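Local coordinates for protein five-membered-cyclitol-phosphate synthase (Streptomyces citricolor, PDB 6K96) that binds nicotinamide-adenine-dinucleotide on a Rossmann-type parallel sheet and belongs to the myo-inositol-1-phosphate synthase family, at residues A153-P159 against P178-L184; K124-L128 against A307-R312; G100-A106 against W138-Y143. All coordinates share one frame; numbering follows the deposited sequence.

Contact 1 of 3, residues A153-P159 against P178-L184; sequences AFVNCTP and PLIGDDL. With NAD (nicotinamide-adenine-dinucleotide), chain G.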
loop_
_atom_site.group_PDB
_atom_site.type_symbol
_atom_site.label_atom_id
_atom_site.label_comp_id
_atom_site.label_asym_id
_atom_site.label_seq_id
_atom_site.Cartn_x
_atom_site.Cartn_y
_atom_site.Cartn_z
ATOM N N ALA B 153 -0.659 -40.298 -20.833
ATOM C CA ALA B 153 -1.459 -39.472 -19.884
ATOM C C ALA B 153 -1.521 -38.011 -20.388
ATOM O O ALA B 153 -0.509 -37.513 -20.927
ATOM C CB ALA B 153 -0.880 -39.555 -18.474
ATOM N N PHE B 154 -2.658 -37.340 -20.201
ATOM C CA PHE B 154 -2.869 -35.939 -20.642
ATOM C C PHE B 154 -3.154 -35.009 -19.455
ATOM O O PHE B 154 -4.066 -35.308 -18.649
ATOM C CB PHE B 154 -4.083 -35.850 -21.558
ATOM C CG PHE B 154 -4.149 -34.578 -22.353
ATOM C CD1 PHE B 154 -3.280 -34.368 -23.410
ATOM C CD2 PHE B 154 -5.111 -33.622 -22.079
ATOM C CE1 PHE B 154 -3.385 -33.223 -24.191
ATOM C CE2 PHE B 154 -5.178 -32.457 -22.833
ATOM C CZ PHE B 154 -4.324 -32.261 -23.890
ATOM N N VAL B 155 -2.498 -33.841 -19.423
ATOM C CA VAL B 155 -2.730 -32.784 -18.390
ATOM C C VAL B 155 -3.175 -31.491 -19.068
ATOM O O VAL B 155 -2.362 -30.895 -19.767
ATOM C CB VAL B 155 -1.466 -32.534 -17.537
ATOM C CG1 VAL B 155 -1.640 -31.325 -16.621
ATOM C CG2 VAL B 155 -1.062 -33.750 -16.718
ATOM N N ASN B 156 -4.376 -31.014 -18.752
ATOM C CA ASN B 156 -4.918 -29.737 -19.289
ATOM C C ASN B 156 -4.699 -28.560 -18.308
ATOM O O ASN B 156 -5.532 -28.391 -17.362
ATOM C CB ASN B 156 -6.398 -29.899 -19.626
ATOM C CG ASN B 156 -6.934 -28.649 -20.258
ATOM O OD1 ASN B 156 -6.172 -27.816 -20.698
ATOM N ND2 ASN B 156 -8.238 -28.533 -20.352
ATOM N N CYS B 157 -3.715 -27.690 -18.584
ATOM C CA CYS B 157 -3.543 -26.396 -17.864
ATOM C C CYS B 157 -4.663 -25.380 -18.119
ATOM O O CYS B 157 -4.734 -24.397 -17.270
ATOM C CB CYS B 157 -2.336 -25.587 -18.312
ATOM S SG CYS B 157 -0.810 -26.452 -17.999
ATOM N N THR B 158 -5.398 -25.506 -19.230
ATOM C CA THR B 158 -6.219 -24.395 -19.802
ATOM C C THR B 158 -7.679 -24.571 -19.419
ATOM O O THR B 158 -8.036 -25.666 -18.975
ATOM C CB THR B 158 -6.116 -24.292 -21.334
ATOM O OG1 THR B 158 -6.941 -25.272 -21.947
ATOM C CG2 THR B 158 -4.701 -24.457 -21.831
ATOM N N PRO B 159 -8.528 -23.515 -19.586
ATOM C CA PRO B 159 -9.978 -23.603 -19.353
ATOM C C PRO B 159 -10.757 -24.384 -20.433
ATOM O O PRO B 159 -11.966 -24.607 -20.259
ATOM C CB PRO B 159 -10.499 -22.150 -19.333
ATOM C CG PRO B 159 -9.243 -21.300 -19.293
ATOM C CD PRO B 159 -8.149 -22.137 -19.941
ATOM N N PRO B 178 -4.604 -41.889 -17.668
ATOM C CA PRO B 178 -5.029 -40.759 -16.851
ATOM C C PRO B 178 -5.308 -39.548 -17.740
ATOM O O PRO B 178 -4.567 -39.298 -18.673
ATOM C CB PRO B 178 -3.849 -40.473 -15.906
ATOM C CG PRO B 178 -2.819 -41.552 -16.180
ATOM C CD PRO B 178 -3.154 -42.118 -17.548
ATOM N N LEU B 179 -6.372 -38.824 -17.396
ATOM C CA LEU B 179 -6.748 -37.528 -18.014
ATOM C C LEU B 179 -6.976 -36.524 -16.876
ATOM O O LEU B 179 -7.927 -36.710 -16.092
ATOM C CB LEU B 179 -8.003 -37.728 -18.882
ATOM C CG LEU B 179 -8.577 -36.477 -19.565
ATOM C CD1 LEU B 179 -7.679 -35.991 -20.702
ATOM C CD2 LEU B 179 -9.983 -36.740 -20.106
ATOM N N ILE B 180 -6.134 -35.495 -16.786
ATOM C CA ILE B 180 -6.068 -34.587 -15.604
ATOM C C ILE B 180 -6.416 -33.178 -16.063
ATOM O O ILE B 180 -5.667 -32.603 -16.864
ATOM C CB ILE B 180 -4.683 -34.672 -14.933
ATOM C CG1 ILE B 180 -4.308 -36.135 -14.666
ATOM C CG2 ILE B 180 -4.614 -33.813 -13.678
ATOM C CD1 ILE B 180 -5.255 -36.884 -13.749
ATOM N N GLY B 181 -7.527 -32.663 -15.567
ATOM C CA GLY B 181 -8.058 -31.378 -16.017
ATOM C C GLY B 181 -9.403 -31.095 -15.381
ATOM O O GLY B 181 -9.919 -31.965 -14.703
ATOM N N ASP B 182 -9.901 -29.866 -15.575
ATOM C CA ASP B 182 -9.226 -28.871 -16.410
ATOM C C ASP B 182 -8.890 -27.575 -15.640
ATOM O O ASP B 182 -9.526 -27.272 -14.634
ATOM C CB ASP B 182 -10.094 -28.482 -17.612
ATOM C CG ASP B 182 -10.576 -29.672 -18.403
ATOM O OD1 ASP B 182 -9.731 -30.506 -18.742
ATOM O OD2 ASP B 182 -11.791 -29.786 -18.614
ATOM N N ASP B 183 -7.900 -26.841 -16.136
ATOM C CA ASP B 183 -7.650 -25.407 -15.823
ATOM C C ASP B 183 -6.894 -25.257 -14.500
ATOM O O ASP B 183 -7.585 -25.391 -13.468
ATOM C CB ASP B 183 -8.968 -24.635 -15.790
ATOM C CG ASP B 183 -8.776 -23.142 -15.924
ATOM O OD1 ASP B 183 -7.611 -22.702 -16.152
ATOM O OD2 ASP B 183 -9.799 -22.425 -15.820
ATOM N N LEU B 184 -5.584 -24.942 -14.549
ATOM C CA LEU B 184 -4.740 -24.733 -13.320
ATOM C C LEU B 184 -5.341 -23.656 -12.425
ATOM O O LEU B 184 -5.554 -22.521 -12.931
ATOM C CB LEU B 184 -3.320 -24.273 -13.647
ATOM C CG LEU B 184 -2.512 -25.158 -14.575
ATOM C CD1 LEU B 184 -1.082 -24.655 -14.618
ATOM C CD2 LEU B 184 -2.587 -26.611 -14.150
HETATM P PA NAD G . 2.822 -18.914 -23.024
HETATM O O1A NAD G . 2.118 -17.921 -23.866
HETATM O O2A NAD G . 4.101 -18.439 -22.392
HETATM O O5B NAD G . 3.036 -20.323 -23.700
HETATM C C5B NAD G . 2.234 -20.555 -24.882
HETATM C C4B NAD G . 3.042 -21.350 -25.873
HETATM O O4B NAD G . 2.203 -22.095 -26.817
HETATM C C3B NAD G . 3.951 -20.474 -26.742
HETATM O O3B NAD G . 5.222 -21.105 -26.839
HETATM C C2B NAD G . 3.237 -20.516 -28.091
HETATM O O2B NAD G . 4.202 -20.096 -29.013
HETATM C C1B NAD G . 2.828 -21.992 -28.089
HETATM N N9A NAD G . 1.870 -22.430 -29.085
HETATM C C8A NAD G . 0.901 -21.626 -29.633
HETATM N N7A NAD G . 0.091 -22.272 -30.440
HETATM C C5A NAD G . 0.528 -23.591 -30.402
HETATM C C6A NAD G . 0.057 -24.751 -31.051
HETATM N N6A NAD G . -1.001 -24.747 -31.853
HETATM N N1A NAD G . 0.682 -25.929 -30.775
HETATM C C2A NAD G . 1.748 -25.892 -29.953
HETATM N N3A NAD G . 2.281 -24.858 -29.308
HETATM C C4A NAD G . 1.620 -23.712 -29.561
HETATM O O3 NAD G . 1.824 -19.332 -21.863
HETATM P PN NAD G . 2.140 -19.764 -20.347
HETATM O O1N NAD G . 3.126 -20.867 -20.391
HETATM O O2N NAD G . 2.374 -18.457 -19.651
HETATM O O5D NAD G . 0.711 -20.373 -19.916
HETATM C C5D NAD G . 0.207 -21.544 -20.681
HETATM C C4D NAD G . -1.251 -21.742 -20.388
HETATM O O4D NAD G . -1.475 -22.069 -18.997
HETATM C C3D NAD G . -2.094 -20.494 -20.684
HETATM O O3D NAD G . -3.325 -20.934 -21.217
HETATM C C2D NAD G . -2.401 -19.954 -19.290
HETATM O O2D NAD G . -3.618 -19.249 -19.135
HETATM C C1D NAD G . -2.544 -21.252 -18.499
HETATM N N1N NAD G . -2.457 -20.962 -17.035
HETATM C C2N NAD G . -1.362 -20.174 -16.543
HETATM C C3N NAD G . -1.330 -19.716 -15.237
HETATM C C7N NAD G . -0.118 -18.924 -14.783
HETATM O O7N NAD G . 0.849 -18.813 -15.526
HETATM N N7N NAD G . -0.153 -18.357 -13.580
HETATM C C4N NAD G . -2.423 -20.017 -14.425
HETATM C C5N NAD G . -3.385 -20.923 -14.856
HETATM C C6N NAD G . -3.433 -21.314 -16.181
#
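With its CG anti to the backbone N (chi1 -176°), N156 reaches across to D182, whose CG is set beside its own backbone N (chi1 -52°), and N156 ND2 donates to D182 OD1 at 3.0 Å. The acceptor lies in the plane of the amide, but OD1 is met from above the carboxylate plane, the two flat groups being turned 58° apart. D182 has further partners: the backbone N of A163 on OD1, and on OD2 the backbone N of V162 and a salt bridge from R164. The amide oxygen of N156 serves its own segment, accepting from T158 N at 2.8 Å in an Asx turn at the end of strand 153-156.

Before that turn the segments pair as parallel strands. P178 O accepts from F154 N, F154 O from I180 N, and I180 O accepts from N156 N at 2.8 Å. On one face F154 and L179 run side by side, F154 CB 3.7 Å from L179 CD1; V155 and I180 occupy the other. Beyond the strands, and after a cis peptide before D182, D183 N hydrogen-bonds to N156 O and L184 N to C157 O at 2.9 Å. The D183 carboxylate lies against the P159 ring and forms a salt bridge with K327.

This end of the beta-alpha-beta unit meets the nicotinamide: L184 O is 3.3 Å from NAD C5N, and C157 O is 3.5 Å from NAD C6N. Two carbonyl oxygens so close to ring carbons would be expected to favour a positively charged nicotinamide.

Contact 2 of 3, residues K124-L128 against A307-R312; sequences KAEVL and AAAARR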
loop_
_atom_site.group_PDB
_atom_site.type_symbol
_atom_site.label_atom_id
_atom_site.label_comp_id
_atom_site.label_asym_id
_atom_site.label_seq_id
_atom_site.Cartn_x
_atom_site.Cartn_y
_atom_site.Cartn_z
ATOM N N LYS B 124 8.737 -42.423 -25.905
ATOM C CA LYS B 124 8.302 -43.212 -24.727
ATOM C C LYS B 124 7.802 -42.244 -23.648
ATOM O O LYS B 124 7.988 -42.534 -22.457
ATOM C CB LYS B 124 9.434 -44.107 -24.197
ATOM C CG LYS B 124 9.017 -45.008 -23.030
ATOM C CD LYS B 124 9.503 -46.468 -23.068
ATOM C CE LYS B 124 9.028 -47.287 -21.880
ATOM N NZ LYS B 124 9.927 -47.126 -20.712
ATOM N N ALA B 125 7.171 -41.145 -24.054
ATOM C CA ALA B 125 6.568 -40.171 -23.123
ATOM C C ALA B 125 5.519 -40.885 -22.260
ATOM O O ALA B 125 4.957 -41.917 -22.687
ATOM C CB ALA B 125 5.989 -39.020 -23.910
ATOM N N GLU B 126 5.332 -40.392 -21.046
ATOM C CA GLU B 126 4.359 -40.954 -20.085
ATOM C C GLU B 126 3.225 -39.958 -19.933
ATOM O O GLU B 126 2.063 -40.395 -19.749
ATOM C CB GLU B 126 4.991 -41.178 -18.720
ATOM C CG GLU B 126 5.933 -42.359 -18.642
ATOM C CD GLU B 126 6.334 -42.681 -17.204
ATOM O OE1 GLU B 126 7.314 -42.055 -16.696
ATOM O OE2 GLU B 126 5.672 -43.531 -16.581
ATOM N N VAL B 127 3.567 -38.677 -20.029
ATOM C CA VAL B 127 2.645 -37.542 -19.774
ATOM C C VAL B 127 2.840 -36.562 -20.919
ATOM O O VAL B 127 3.999 -36.211 -21.221
ATOM C CB VAL B 127 2.944 -36.874 -18.418
ATOM C CG1 VAL B 127 2.019 -35.698 -18.167
ATOM C CG2 VAL B 127 2.888 -37.847 -17.250
ATOM N N LEU B 128 1.749 -36.102 -21.507
ATOM C CA LEU B 128 1.776 -34.923 -22.393
ATOM C C LEU B 128 1.153 -33.768 -21.619
ATOM O O LEU B 128 0.017 -33.915 -21.177
ATOM C CB LEU B 128 1.015 -35.201 -23.683
ATOM C CG LEU B 128 0.929 -33.963 -24.572
ATOM C CD1 LEU B 128 2.273 -33.612 -25.129
ATOM C CD2 LEU B 128 -0.052 -34.140 -25.681
ATOM N N ALA B 307 -0.319 -37.619 -12.599
ATOM C CA ALA B 307 -0.445 -38.219 -13.947
ATOM C C ALA B 307 0.425 -39.467 -14.057
ATOM O O ALA B 307 -0.139 -40.571 -14.207
ATOM C CB ALA B 307 -0.052 -37.194 -14.985
ATOM N N ALA B 308 1.752 -39.303 -14.032
ATOM C CA ALA B 308 2.734 -40.385 -14.290
ATOM C C ALA B 308 2.513 -41.539 -13.315
ATOM O O ALA B 308 2.387 -42.678 -13.801
ATOM C CB ALA B 308 4.143 -39.864 -14.268
ATOM N N ALA B 309 2.412 -41.275 -12.012
ATOM C CA ALA B 309 2.329 -42.344 -10.985
ATOM C C ALA B 309 1.068 -43.182 -11.219
ATOM O O ALA B 309 1.132 -44.389 -11.083
ATOM C CB ALA B 309 2.351 -41.772 -9.597
ATOM N N ALA B 310 -0.009 -42.539 -11.656
ATOM C CA ALA B 310 -1.323 -43.162 -11.944
ATOM C C ALA B 310 -1.213 -44.066 -13.172
ATOM O O ALA B 310 -1.678 -45.205 -13.108
ATOM C CB ALA B 310 -2.368 -42.094 -12.132
ATOM N N ARG B 311 -0.553 -43.612 -14.227
ATOM C CA ARG B 311 -0.296 -44.455 -15.425
ATOM C C ARG B 311 0.588 -45.671 -15.062
ATOM O O ARG B 311 0.338 -46.770 -15.600
ATOM C CB ARG B 311 0.291 -43.600 -16.551
ATOM C CG ARG B 311 0.481 -44.364 -17.846
ATOM C CD ARG B 311 1.007 -43.439 -18.922
ATOM N NE ARG B 311 1.328 -44.167 -20.141
ATOM C CZ ARG B 311 2.511 -44.699 -20.415
ATOM N NH1 ARG B 311 3.531 -44.608 -19.581
ATOM N NH2 ARG B 311 2.671 -45.346 -21.540
ATOM N N ARG B 312 1.608 -45.486 -14.220
ATOM C CA ARG B 312 2.511 -46.584 -13.727
ATOM C C ARG B 312 1.671 -47.619 -12.967
ATOM O O ARG B 312 1.923 -48.804 -13.143
ATOM C CB ARG B 312 3.637 -46.113 -12.789
ATOM C CG ARG B 312 4.517 -44.974 -13.281
ATOM C CD ARG B 312 5.995 -45.316 -13.289
ATOM N NE ARG B 312 6.726 -44.220 -13.891
ATOM C CZ ARG B 312 7.251 -43.182 -13.232
ATOM N NH1 ARG B 312 7.879 -42.231 -13.916
ATOM N NH2 ARG B 312 7.136 -43.093 -11.909
#
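E126 and R312 meet in a two-pronged salt bridge: R312 NH1 donates to E126 OE1 at 2.8 Å, and R312 NE donates to E126 OE2 at 3.0 Å. Each oxygen uses its syn lone pair, and the guanidinium comes side-on, its plane 31° from that of the carboxylate. The NE bond is the more bent of the two, at 134°. R311 adds a second, looser charge, its NH1 lying 3.8 Å from E126 OE2 in a long salt bridge. Its chain is extended from CG to NE and crosses the E126 side chain at a slant, with R311 CD 3.3 Å from E126 O; E126 CA and A125 O lie over one face of its guanidinium.

Next to this polar cluster the contact turns apolar. V127 CG2 fits against the helix, 3.8 Å from A307 CB and equally far from A308 CB, small residues that let the helix backbone come close to the strand.

Further out, R311 NE is held by the backbone O of K151, and R6 makes a weak, long ion pair with E126 OE1. E126 itself is fixed through its backbone to R6 and A153 of the flanking strands, while V127 also touches L7 and V155. One close and one more distant arginine from successive positions of helix 292-313 would be expected to favour the ionised form of this buried carboxylate, and they tie the helix to the residue leading into strand 127-130.

Contact 3 of 3, residues G100-A106 against W138-Y143; sequences GLTEEDA and WAAIAY. With NAD (nicotinamide-adenine-dinucleotide), chain G.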
loop_
_atom_site.group_PDB
_atom_site.type_symbol
_atom_site.label_atom_id
_atom_site.label_comp_id
_atom_site.label_asym_id
_atom_site.label_seq_id
_atom_site.Cartn_x
_atom_site.Cartn_y
_atom_site.Cartn_z
ATOM N N GLY B 100 4.180 -28.235 -34.082
ATOM C CA GLY B 100 2.885 -28.634 -33.499
ATOM C C GLY B 100 1.822 -28.823 -34.567
ATOM O O GLY B 100 2.162 -28.723 -35.743
ATOM N N LEU B 101 0.585 -29.070 -34.131
ATOM C CA LEU B 101 -0.658 -29.078 -34.946
ATOM C C LEU B 101 -1.125 -27.642 -35.134
ATOM O O LEU B 101 -1.400 -26.991 -34.121
ATOM C CB LEU B 101 -1.793 -29.813 -34.230
ATOM C CG LEU B 101 -1.551 -31.267 -33.837
ATOM C CD1 LEU B 101 -2.624 -31.753 -32.870
ATOM C CD2 LEU B 101 -1.502 -32.157 -35.052
ATOM N N THR B 102 -1.300 -27.201 -36.379
ATOM C CA THR B 102 -2.092 -25.992 -36.732
ATOM C C THR B 102 -3.560 -26.410 -36.886
ATOM O O THR B 102 -3.796 -27.613 -37.034
ATOM C CB THR B 102 -1.574 -25.377 -38.022
ATOM O OG1 THR B 102 -2.156 -26.283 -38.969
ATOM C CG2 THR B 102 -0.061 -25.251 -38.047
ATOM N N GLU B 103 -4.507 -25.471 -36.812
ATOM C CA GLU B 103 -5.972 -25.759 -36.728
ATOM C C GLU B 103 -6.392 -26.743 -37.849
ATOM O O GLU B 103 -7.230 -27.630 -37.565
ATOM C CB GLU B 103 -6.781 -24.450 -36.760
ATOM C CG GLU B 103 -8.277 -24.637 -36.510
ATOM C CD GLU B 103 -9.085 -23.388 -36.184
ATOM O OE1 GLU B 103 -8.468 -22.312 -36.046
ATOM O OE2 GLU B 103 -10.326 -23.506 -36.019
ATOM N N GLU B 104 -5.844 -26.626 -39.069
ATOM C CA GLU B 104 -6.203 -27.513 -40.225
ATOM C C GLU B 104 -5.695 -28.946 -40.008
ATOM O O GLU B 104 -6.344 -29.858 -40.480
ATOM C CB GLU B 104 -5.737 -26.993 -41.591
ATOM C CG GLU B 104 -4.556 -26.044 -41.579
ATOM C CD GLU B 104 -4.938 -24.572 -41.505
ATOM O OE1 GLU B 104 -4.788 -23.892 -42.551
ATOM O OE2 GLU B 104 -5.379 -24.112 -40.402
ATOM N N ASP B 105 -4.608 -29.139 -39.271
ATOM C CA ASP B 105 -4.076 -30.481 -38.904
ATOM C C ASP B 105 -4.828 -31.069 -37.700
ATOM O O ASP B 105 -4.350 -32.067 -37.157
ATOM C CB ASP B 105 -2.595 -30.432 -38.522
ATOM C CG ASP B 105 -1.686 -29.692 -39.485
ATOM O OD1 ASP B 105 -1.660 -30.064 -40.680
ATOM O OD2 ASP B 105 -0.975 -28.777 -39.016
ATOM N N ALA B 106 -5.956 -30.498 -37.277
ATOM C CA ALA B 106 -6.752 -31.028 -36.141
ATOM C C ALA B 106 -7.019 -32.530 -36.346
ATOM O O ALA B 106 -6.709 -33.349 -35.438
ATOM C CB ALA B 106 -8.048 -30.246 -36.020
ATOM N N TRP B 138 -10.156 -26.527 -30.287
ATOM C CA TRP B 138 -9.704 -27.531 -31.287
ATOM C C TRP B 138 -8.385 -28.206 -30.858
ATOM O O TRP B 138 -8.240 -29.421 -31.120
ATOM C CB TRP B 138 -9.619 -26.898 -32.697
ATOM C CG TRP B 138 -8.556 -25.855 -32.826
ATOM C CD1 TRP B 138 -8.695 -24.502 -32.689
ATOM C CD2 TRP B 138 -7.159 -26.101 -33.062
ATOM N NE1 TRP B 138 -7.478 -23.880 -32.840
ATOM C CE2 TRP B 138 -6.519 -24.843 -33.071
ATOM C CE3 TRP B 138 -6.386 -27.256 -33.238
ATOM C CZ2 TRP B 138 -5.139 -24.725 -33.255
ATOM C CZ3 TRP B 138 -5.025 -27.134 -33.427
ATOM C CH2 TRP B 138 -4.414 -25.885 -33.430
ATOM N N ALA B 139 -7.441 -27.464 -30.258
ATOM C CA ALA B 139 -6.066 -27.967 -30.004
ATOM C C ALA B 139 -6.086 -28.870 -28.777
ATOM O O ALA B 139 -5.570 -30.006 -28.849
ATOM C CB ALA B 139 -5.090 -26.838 -29.826
ATOM N N ALA B 140 -6.709 -28.395 -27.702
ATOM C CA ALA B 140 -6.899 -29.150 -26.444
ATOM C C ALA B 140 -7.523 -30.509 -26.802
ATOM O O ALA B 140 -6.988 -31.552 -26.391
ATOM C CB ALA B 140 -7.760 -28.325 -25.512
ATOM N N ILE B 141 -8.585 -30.519 -27.613
ATOM C CA ILE B 141 -9.214 -31.806 -28.060
ATOM C C ILE B 141 -8.163 -32.623 -28.828
ATOM O O ILE B 141 -8.022 -33.806 -28.548
ATOM C CB ILE B 141 -10.482 -31.522 -28.911
ATOM C CG1 ILE B 141 -11.736 -31.398 -28.041
ATOM C CG2 ILE B 141 -10.655 -32.556 -30.012
ATOM C CD1 ILE B 141 -11.928 -32.586 -27.136
ATOM N N ALA B 142 -7.463 -31.988 -29.774
ATOM C CA ALA B 142 -6.557 -32.631 -30.755
ATOM C C ALA B 142 -5.379 -33.247 -30.018
ATOM O O ALA B 142 -5.223 -34.464 -30.132
ATOM C CB ALA B 142 -6.127 -31.662 -31.830
ATOM N N TYR B 143 -4.586 -32.457 -29.290
ATOM C CA TYR B 143 -3.464 -32.994 -28.489
ATOM C C TYR B 143 -3.967 -34.086 -27.546
ATOM O O TYR B 143 -3.208 -35.022 -27.241
ATOM C CB TYR B 143 -2.731 -31.890 -27.706
ATOM C CG TYR B 143 -1.836 -31.075 -28.593
ATOM C CD1 TYR B 143 -0.601 -31.563 -28.981
ATOM C CD2 TYR B 143 -2.262 -29.880 -29.115
ATOM C CE1 TYR B 143 0.212 -30.858 -29.855
ATOM C CE2 TYR B 143 -1.476 -29.178 -30.009
ATOM C CZ TYR B 143 -0.243 -29.666 -30.385
ATOM O OH TYR B 143 0.534 -28.918 -31.215
HETATM P PA NAD G . 2.822 -18.914 -23.024
HETATM O O1A NAD G . 2.118 -17.921 -23.866
HETATM O O2A NAD G . 4.101 -18.439 -22.392
HETATM O O5B NAD G . 3.036 -20.323 -23.700
HETATM C C5B NAD G . 2.234 -20.555 -24.882
HETATM C C4B NAD G . 3.042 -21.350 -25.873
HETATM O O4B NAD G . 2.203 -22.095 -26.817
HETATM C C3B NAD G . 3.951 -20.474 -26.742
HETATM O O3B NAD G . 5.222 -21.105 -26.839
HETATM C C2B NAD G . 3.237 -20.516 -28.091
HETATM O O2B NAD G . 4.202 -20.096 -29.013
HETATM C C1B NAD G . 2.828 -21.992 -28.089
HETATM N N9A NAD G . 1.870 -22.430 -29.085
HETATM C C8A NAD G . 0.901 -21.626 -29.633
HETATM N N7A NAD G . 0.091 -22.272 -30.440
HETATM C C5A NAD G . 0.528 -23.591 -30.402
HETATM C C6A NAD G . 0.057 -24.751 -31.051
HETATM N N6A NAD G . -1.001 -24.747 -31.853
HETATM N N1A NAD G . 0.682 -25.929 -30.775
HETATM C C2A NAD G . 1.748 -25.892 -29.953
HETATM N N3A NAD G . 2.281 -24.858 -29.308
HETATM C C4A NAD G . 1.620 -23.712 -29.561
HETATM O O3 NAD G . 1.824 -19.332 -21.863
HETATM P PN NAD G . 2.140 -19.764 -20.347
HETATM O O1N NAD G . 3.126 -20.867 -20.391
HETATM O O2N NAD G . 2.374 -18.457 -19.651
HETATM O O5D NAD G . 0.711 -20.373 -19.916
HETATM C C5D NAD G . 0.207 -21.544 -20.681
HETATM C C4D NAD G . -1.251 -21.742 -20.388
HETATM O O4D NAD G . -1.475 -22.069 -18.997
HETATM C C3D NAD G . -2.094 -20.494 -20.684
HETATM O O3D NAD G . -3.325 -20.934 -21.217
HETATM C C2D NAD G . -2.401 -19.954 -19.290
HETATM O O2D NAD G . -3.618 -19.249 -19.135
HETATM C C1D NAD G . -2.544 -21.252 -18.499
HETATM N N1N NAD G . -2.457 -20.962 -17.035
HETATM C C2N NAD G . -1.362 -20.174 -16.543
HETATM C C3N NAD G . -1.330 -19.716 -15.237
HETATM C C7N NAD G . -0.118 -18.924 -14.783
HETATM O O7N NAD G . 0.849 -18.813 -15.526
HETATM N N7N NAD G . -0.153 -18.357 -13.580
HETATM C C4N NAD G . -2.423 -20.017 -14.425
HETATM C C5N NAD G . -3.385 -20.923 -14.856
HETATM C C6N NAD G . -3.433 -21.314 -16.181
#
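L101 N donates to Y143 OH at 2.9 Å in one of the two tightly packed parts of this contact. The L101 and Y143 side chains slide past each other in opposite directions, L101 CD1 sitting over the ring centre in a CH-pi contact 4.0 Å from the centroid. The same methyl lies 3.7 Å from A142 CB. G100 passes close to the hydroxyl, its CA 3.3 Å from Y143 OH.

NAD N6A donates to L101 O at 3.2 Å, and Y143 OH lies 3.0 Å from NAD N1A, so the loop and the helix together border the adenine. L101 O also meets the W138 ring at its edge, in plane.

The W138 ring is packed just as closely. Its CG sits between the backbone N and the carbonyl carbon (chi1 67°), a turn that lays one face on A139 CB and the opposite one under the loop, where E103 CA stands 3.5 Å from the centroid of the six-membered ring. The loose side lies beyond: the exposed E103 side chain continues outward across the indole, its carboxylate only 7° from parallel to the ring, and A106 CB is 4.4 Å from W138 CE3.

Behind these residues I116 of helix 111-122 touches both L101 and Y143, and L128 and Y130 of strand 127-130 back the tyrosine. The loop following strand 98-99 is thereby laid against helix 137-149 beside the parallel sheet.

How the contacts relate
Contact 1 is the most central; contact 2 is also largely buried, though its arginines are partly exposed. Both share the parallel sheet, strands 153-156 and 127-130 being neighbours in it; A153 probably makes backbone hydrogen bonds to both E126 and L128, and P178 packs on helix 292-313. Contact 3 is partly buried, nearer the surface, and meets the others mainly through Y143, which touches F154 and L128. Their chemistry follows place: backbone pairing in contact 1, a charged cluster beside small alanines in contact 2, aromatic faces in contact 3. Contacts 1 and 3 touch opposite ends of NAD, nicotinamide and adenine, whereas contact 2 joins helix to sheet without touching the cofactor.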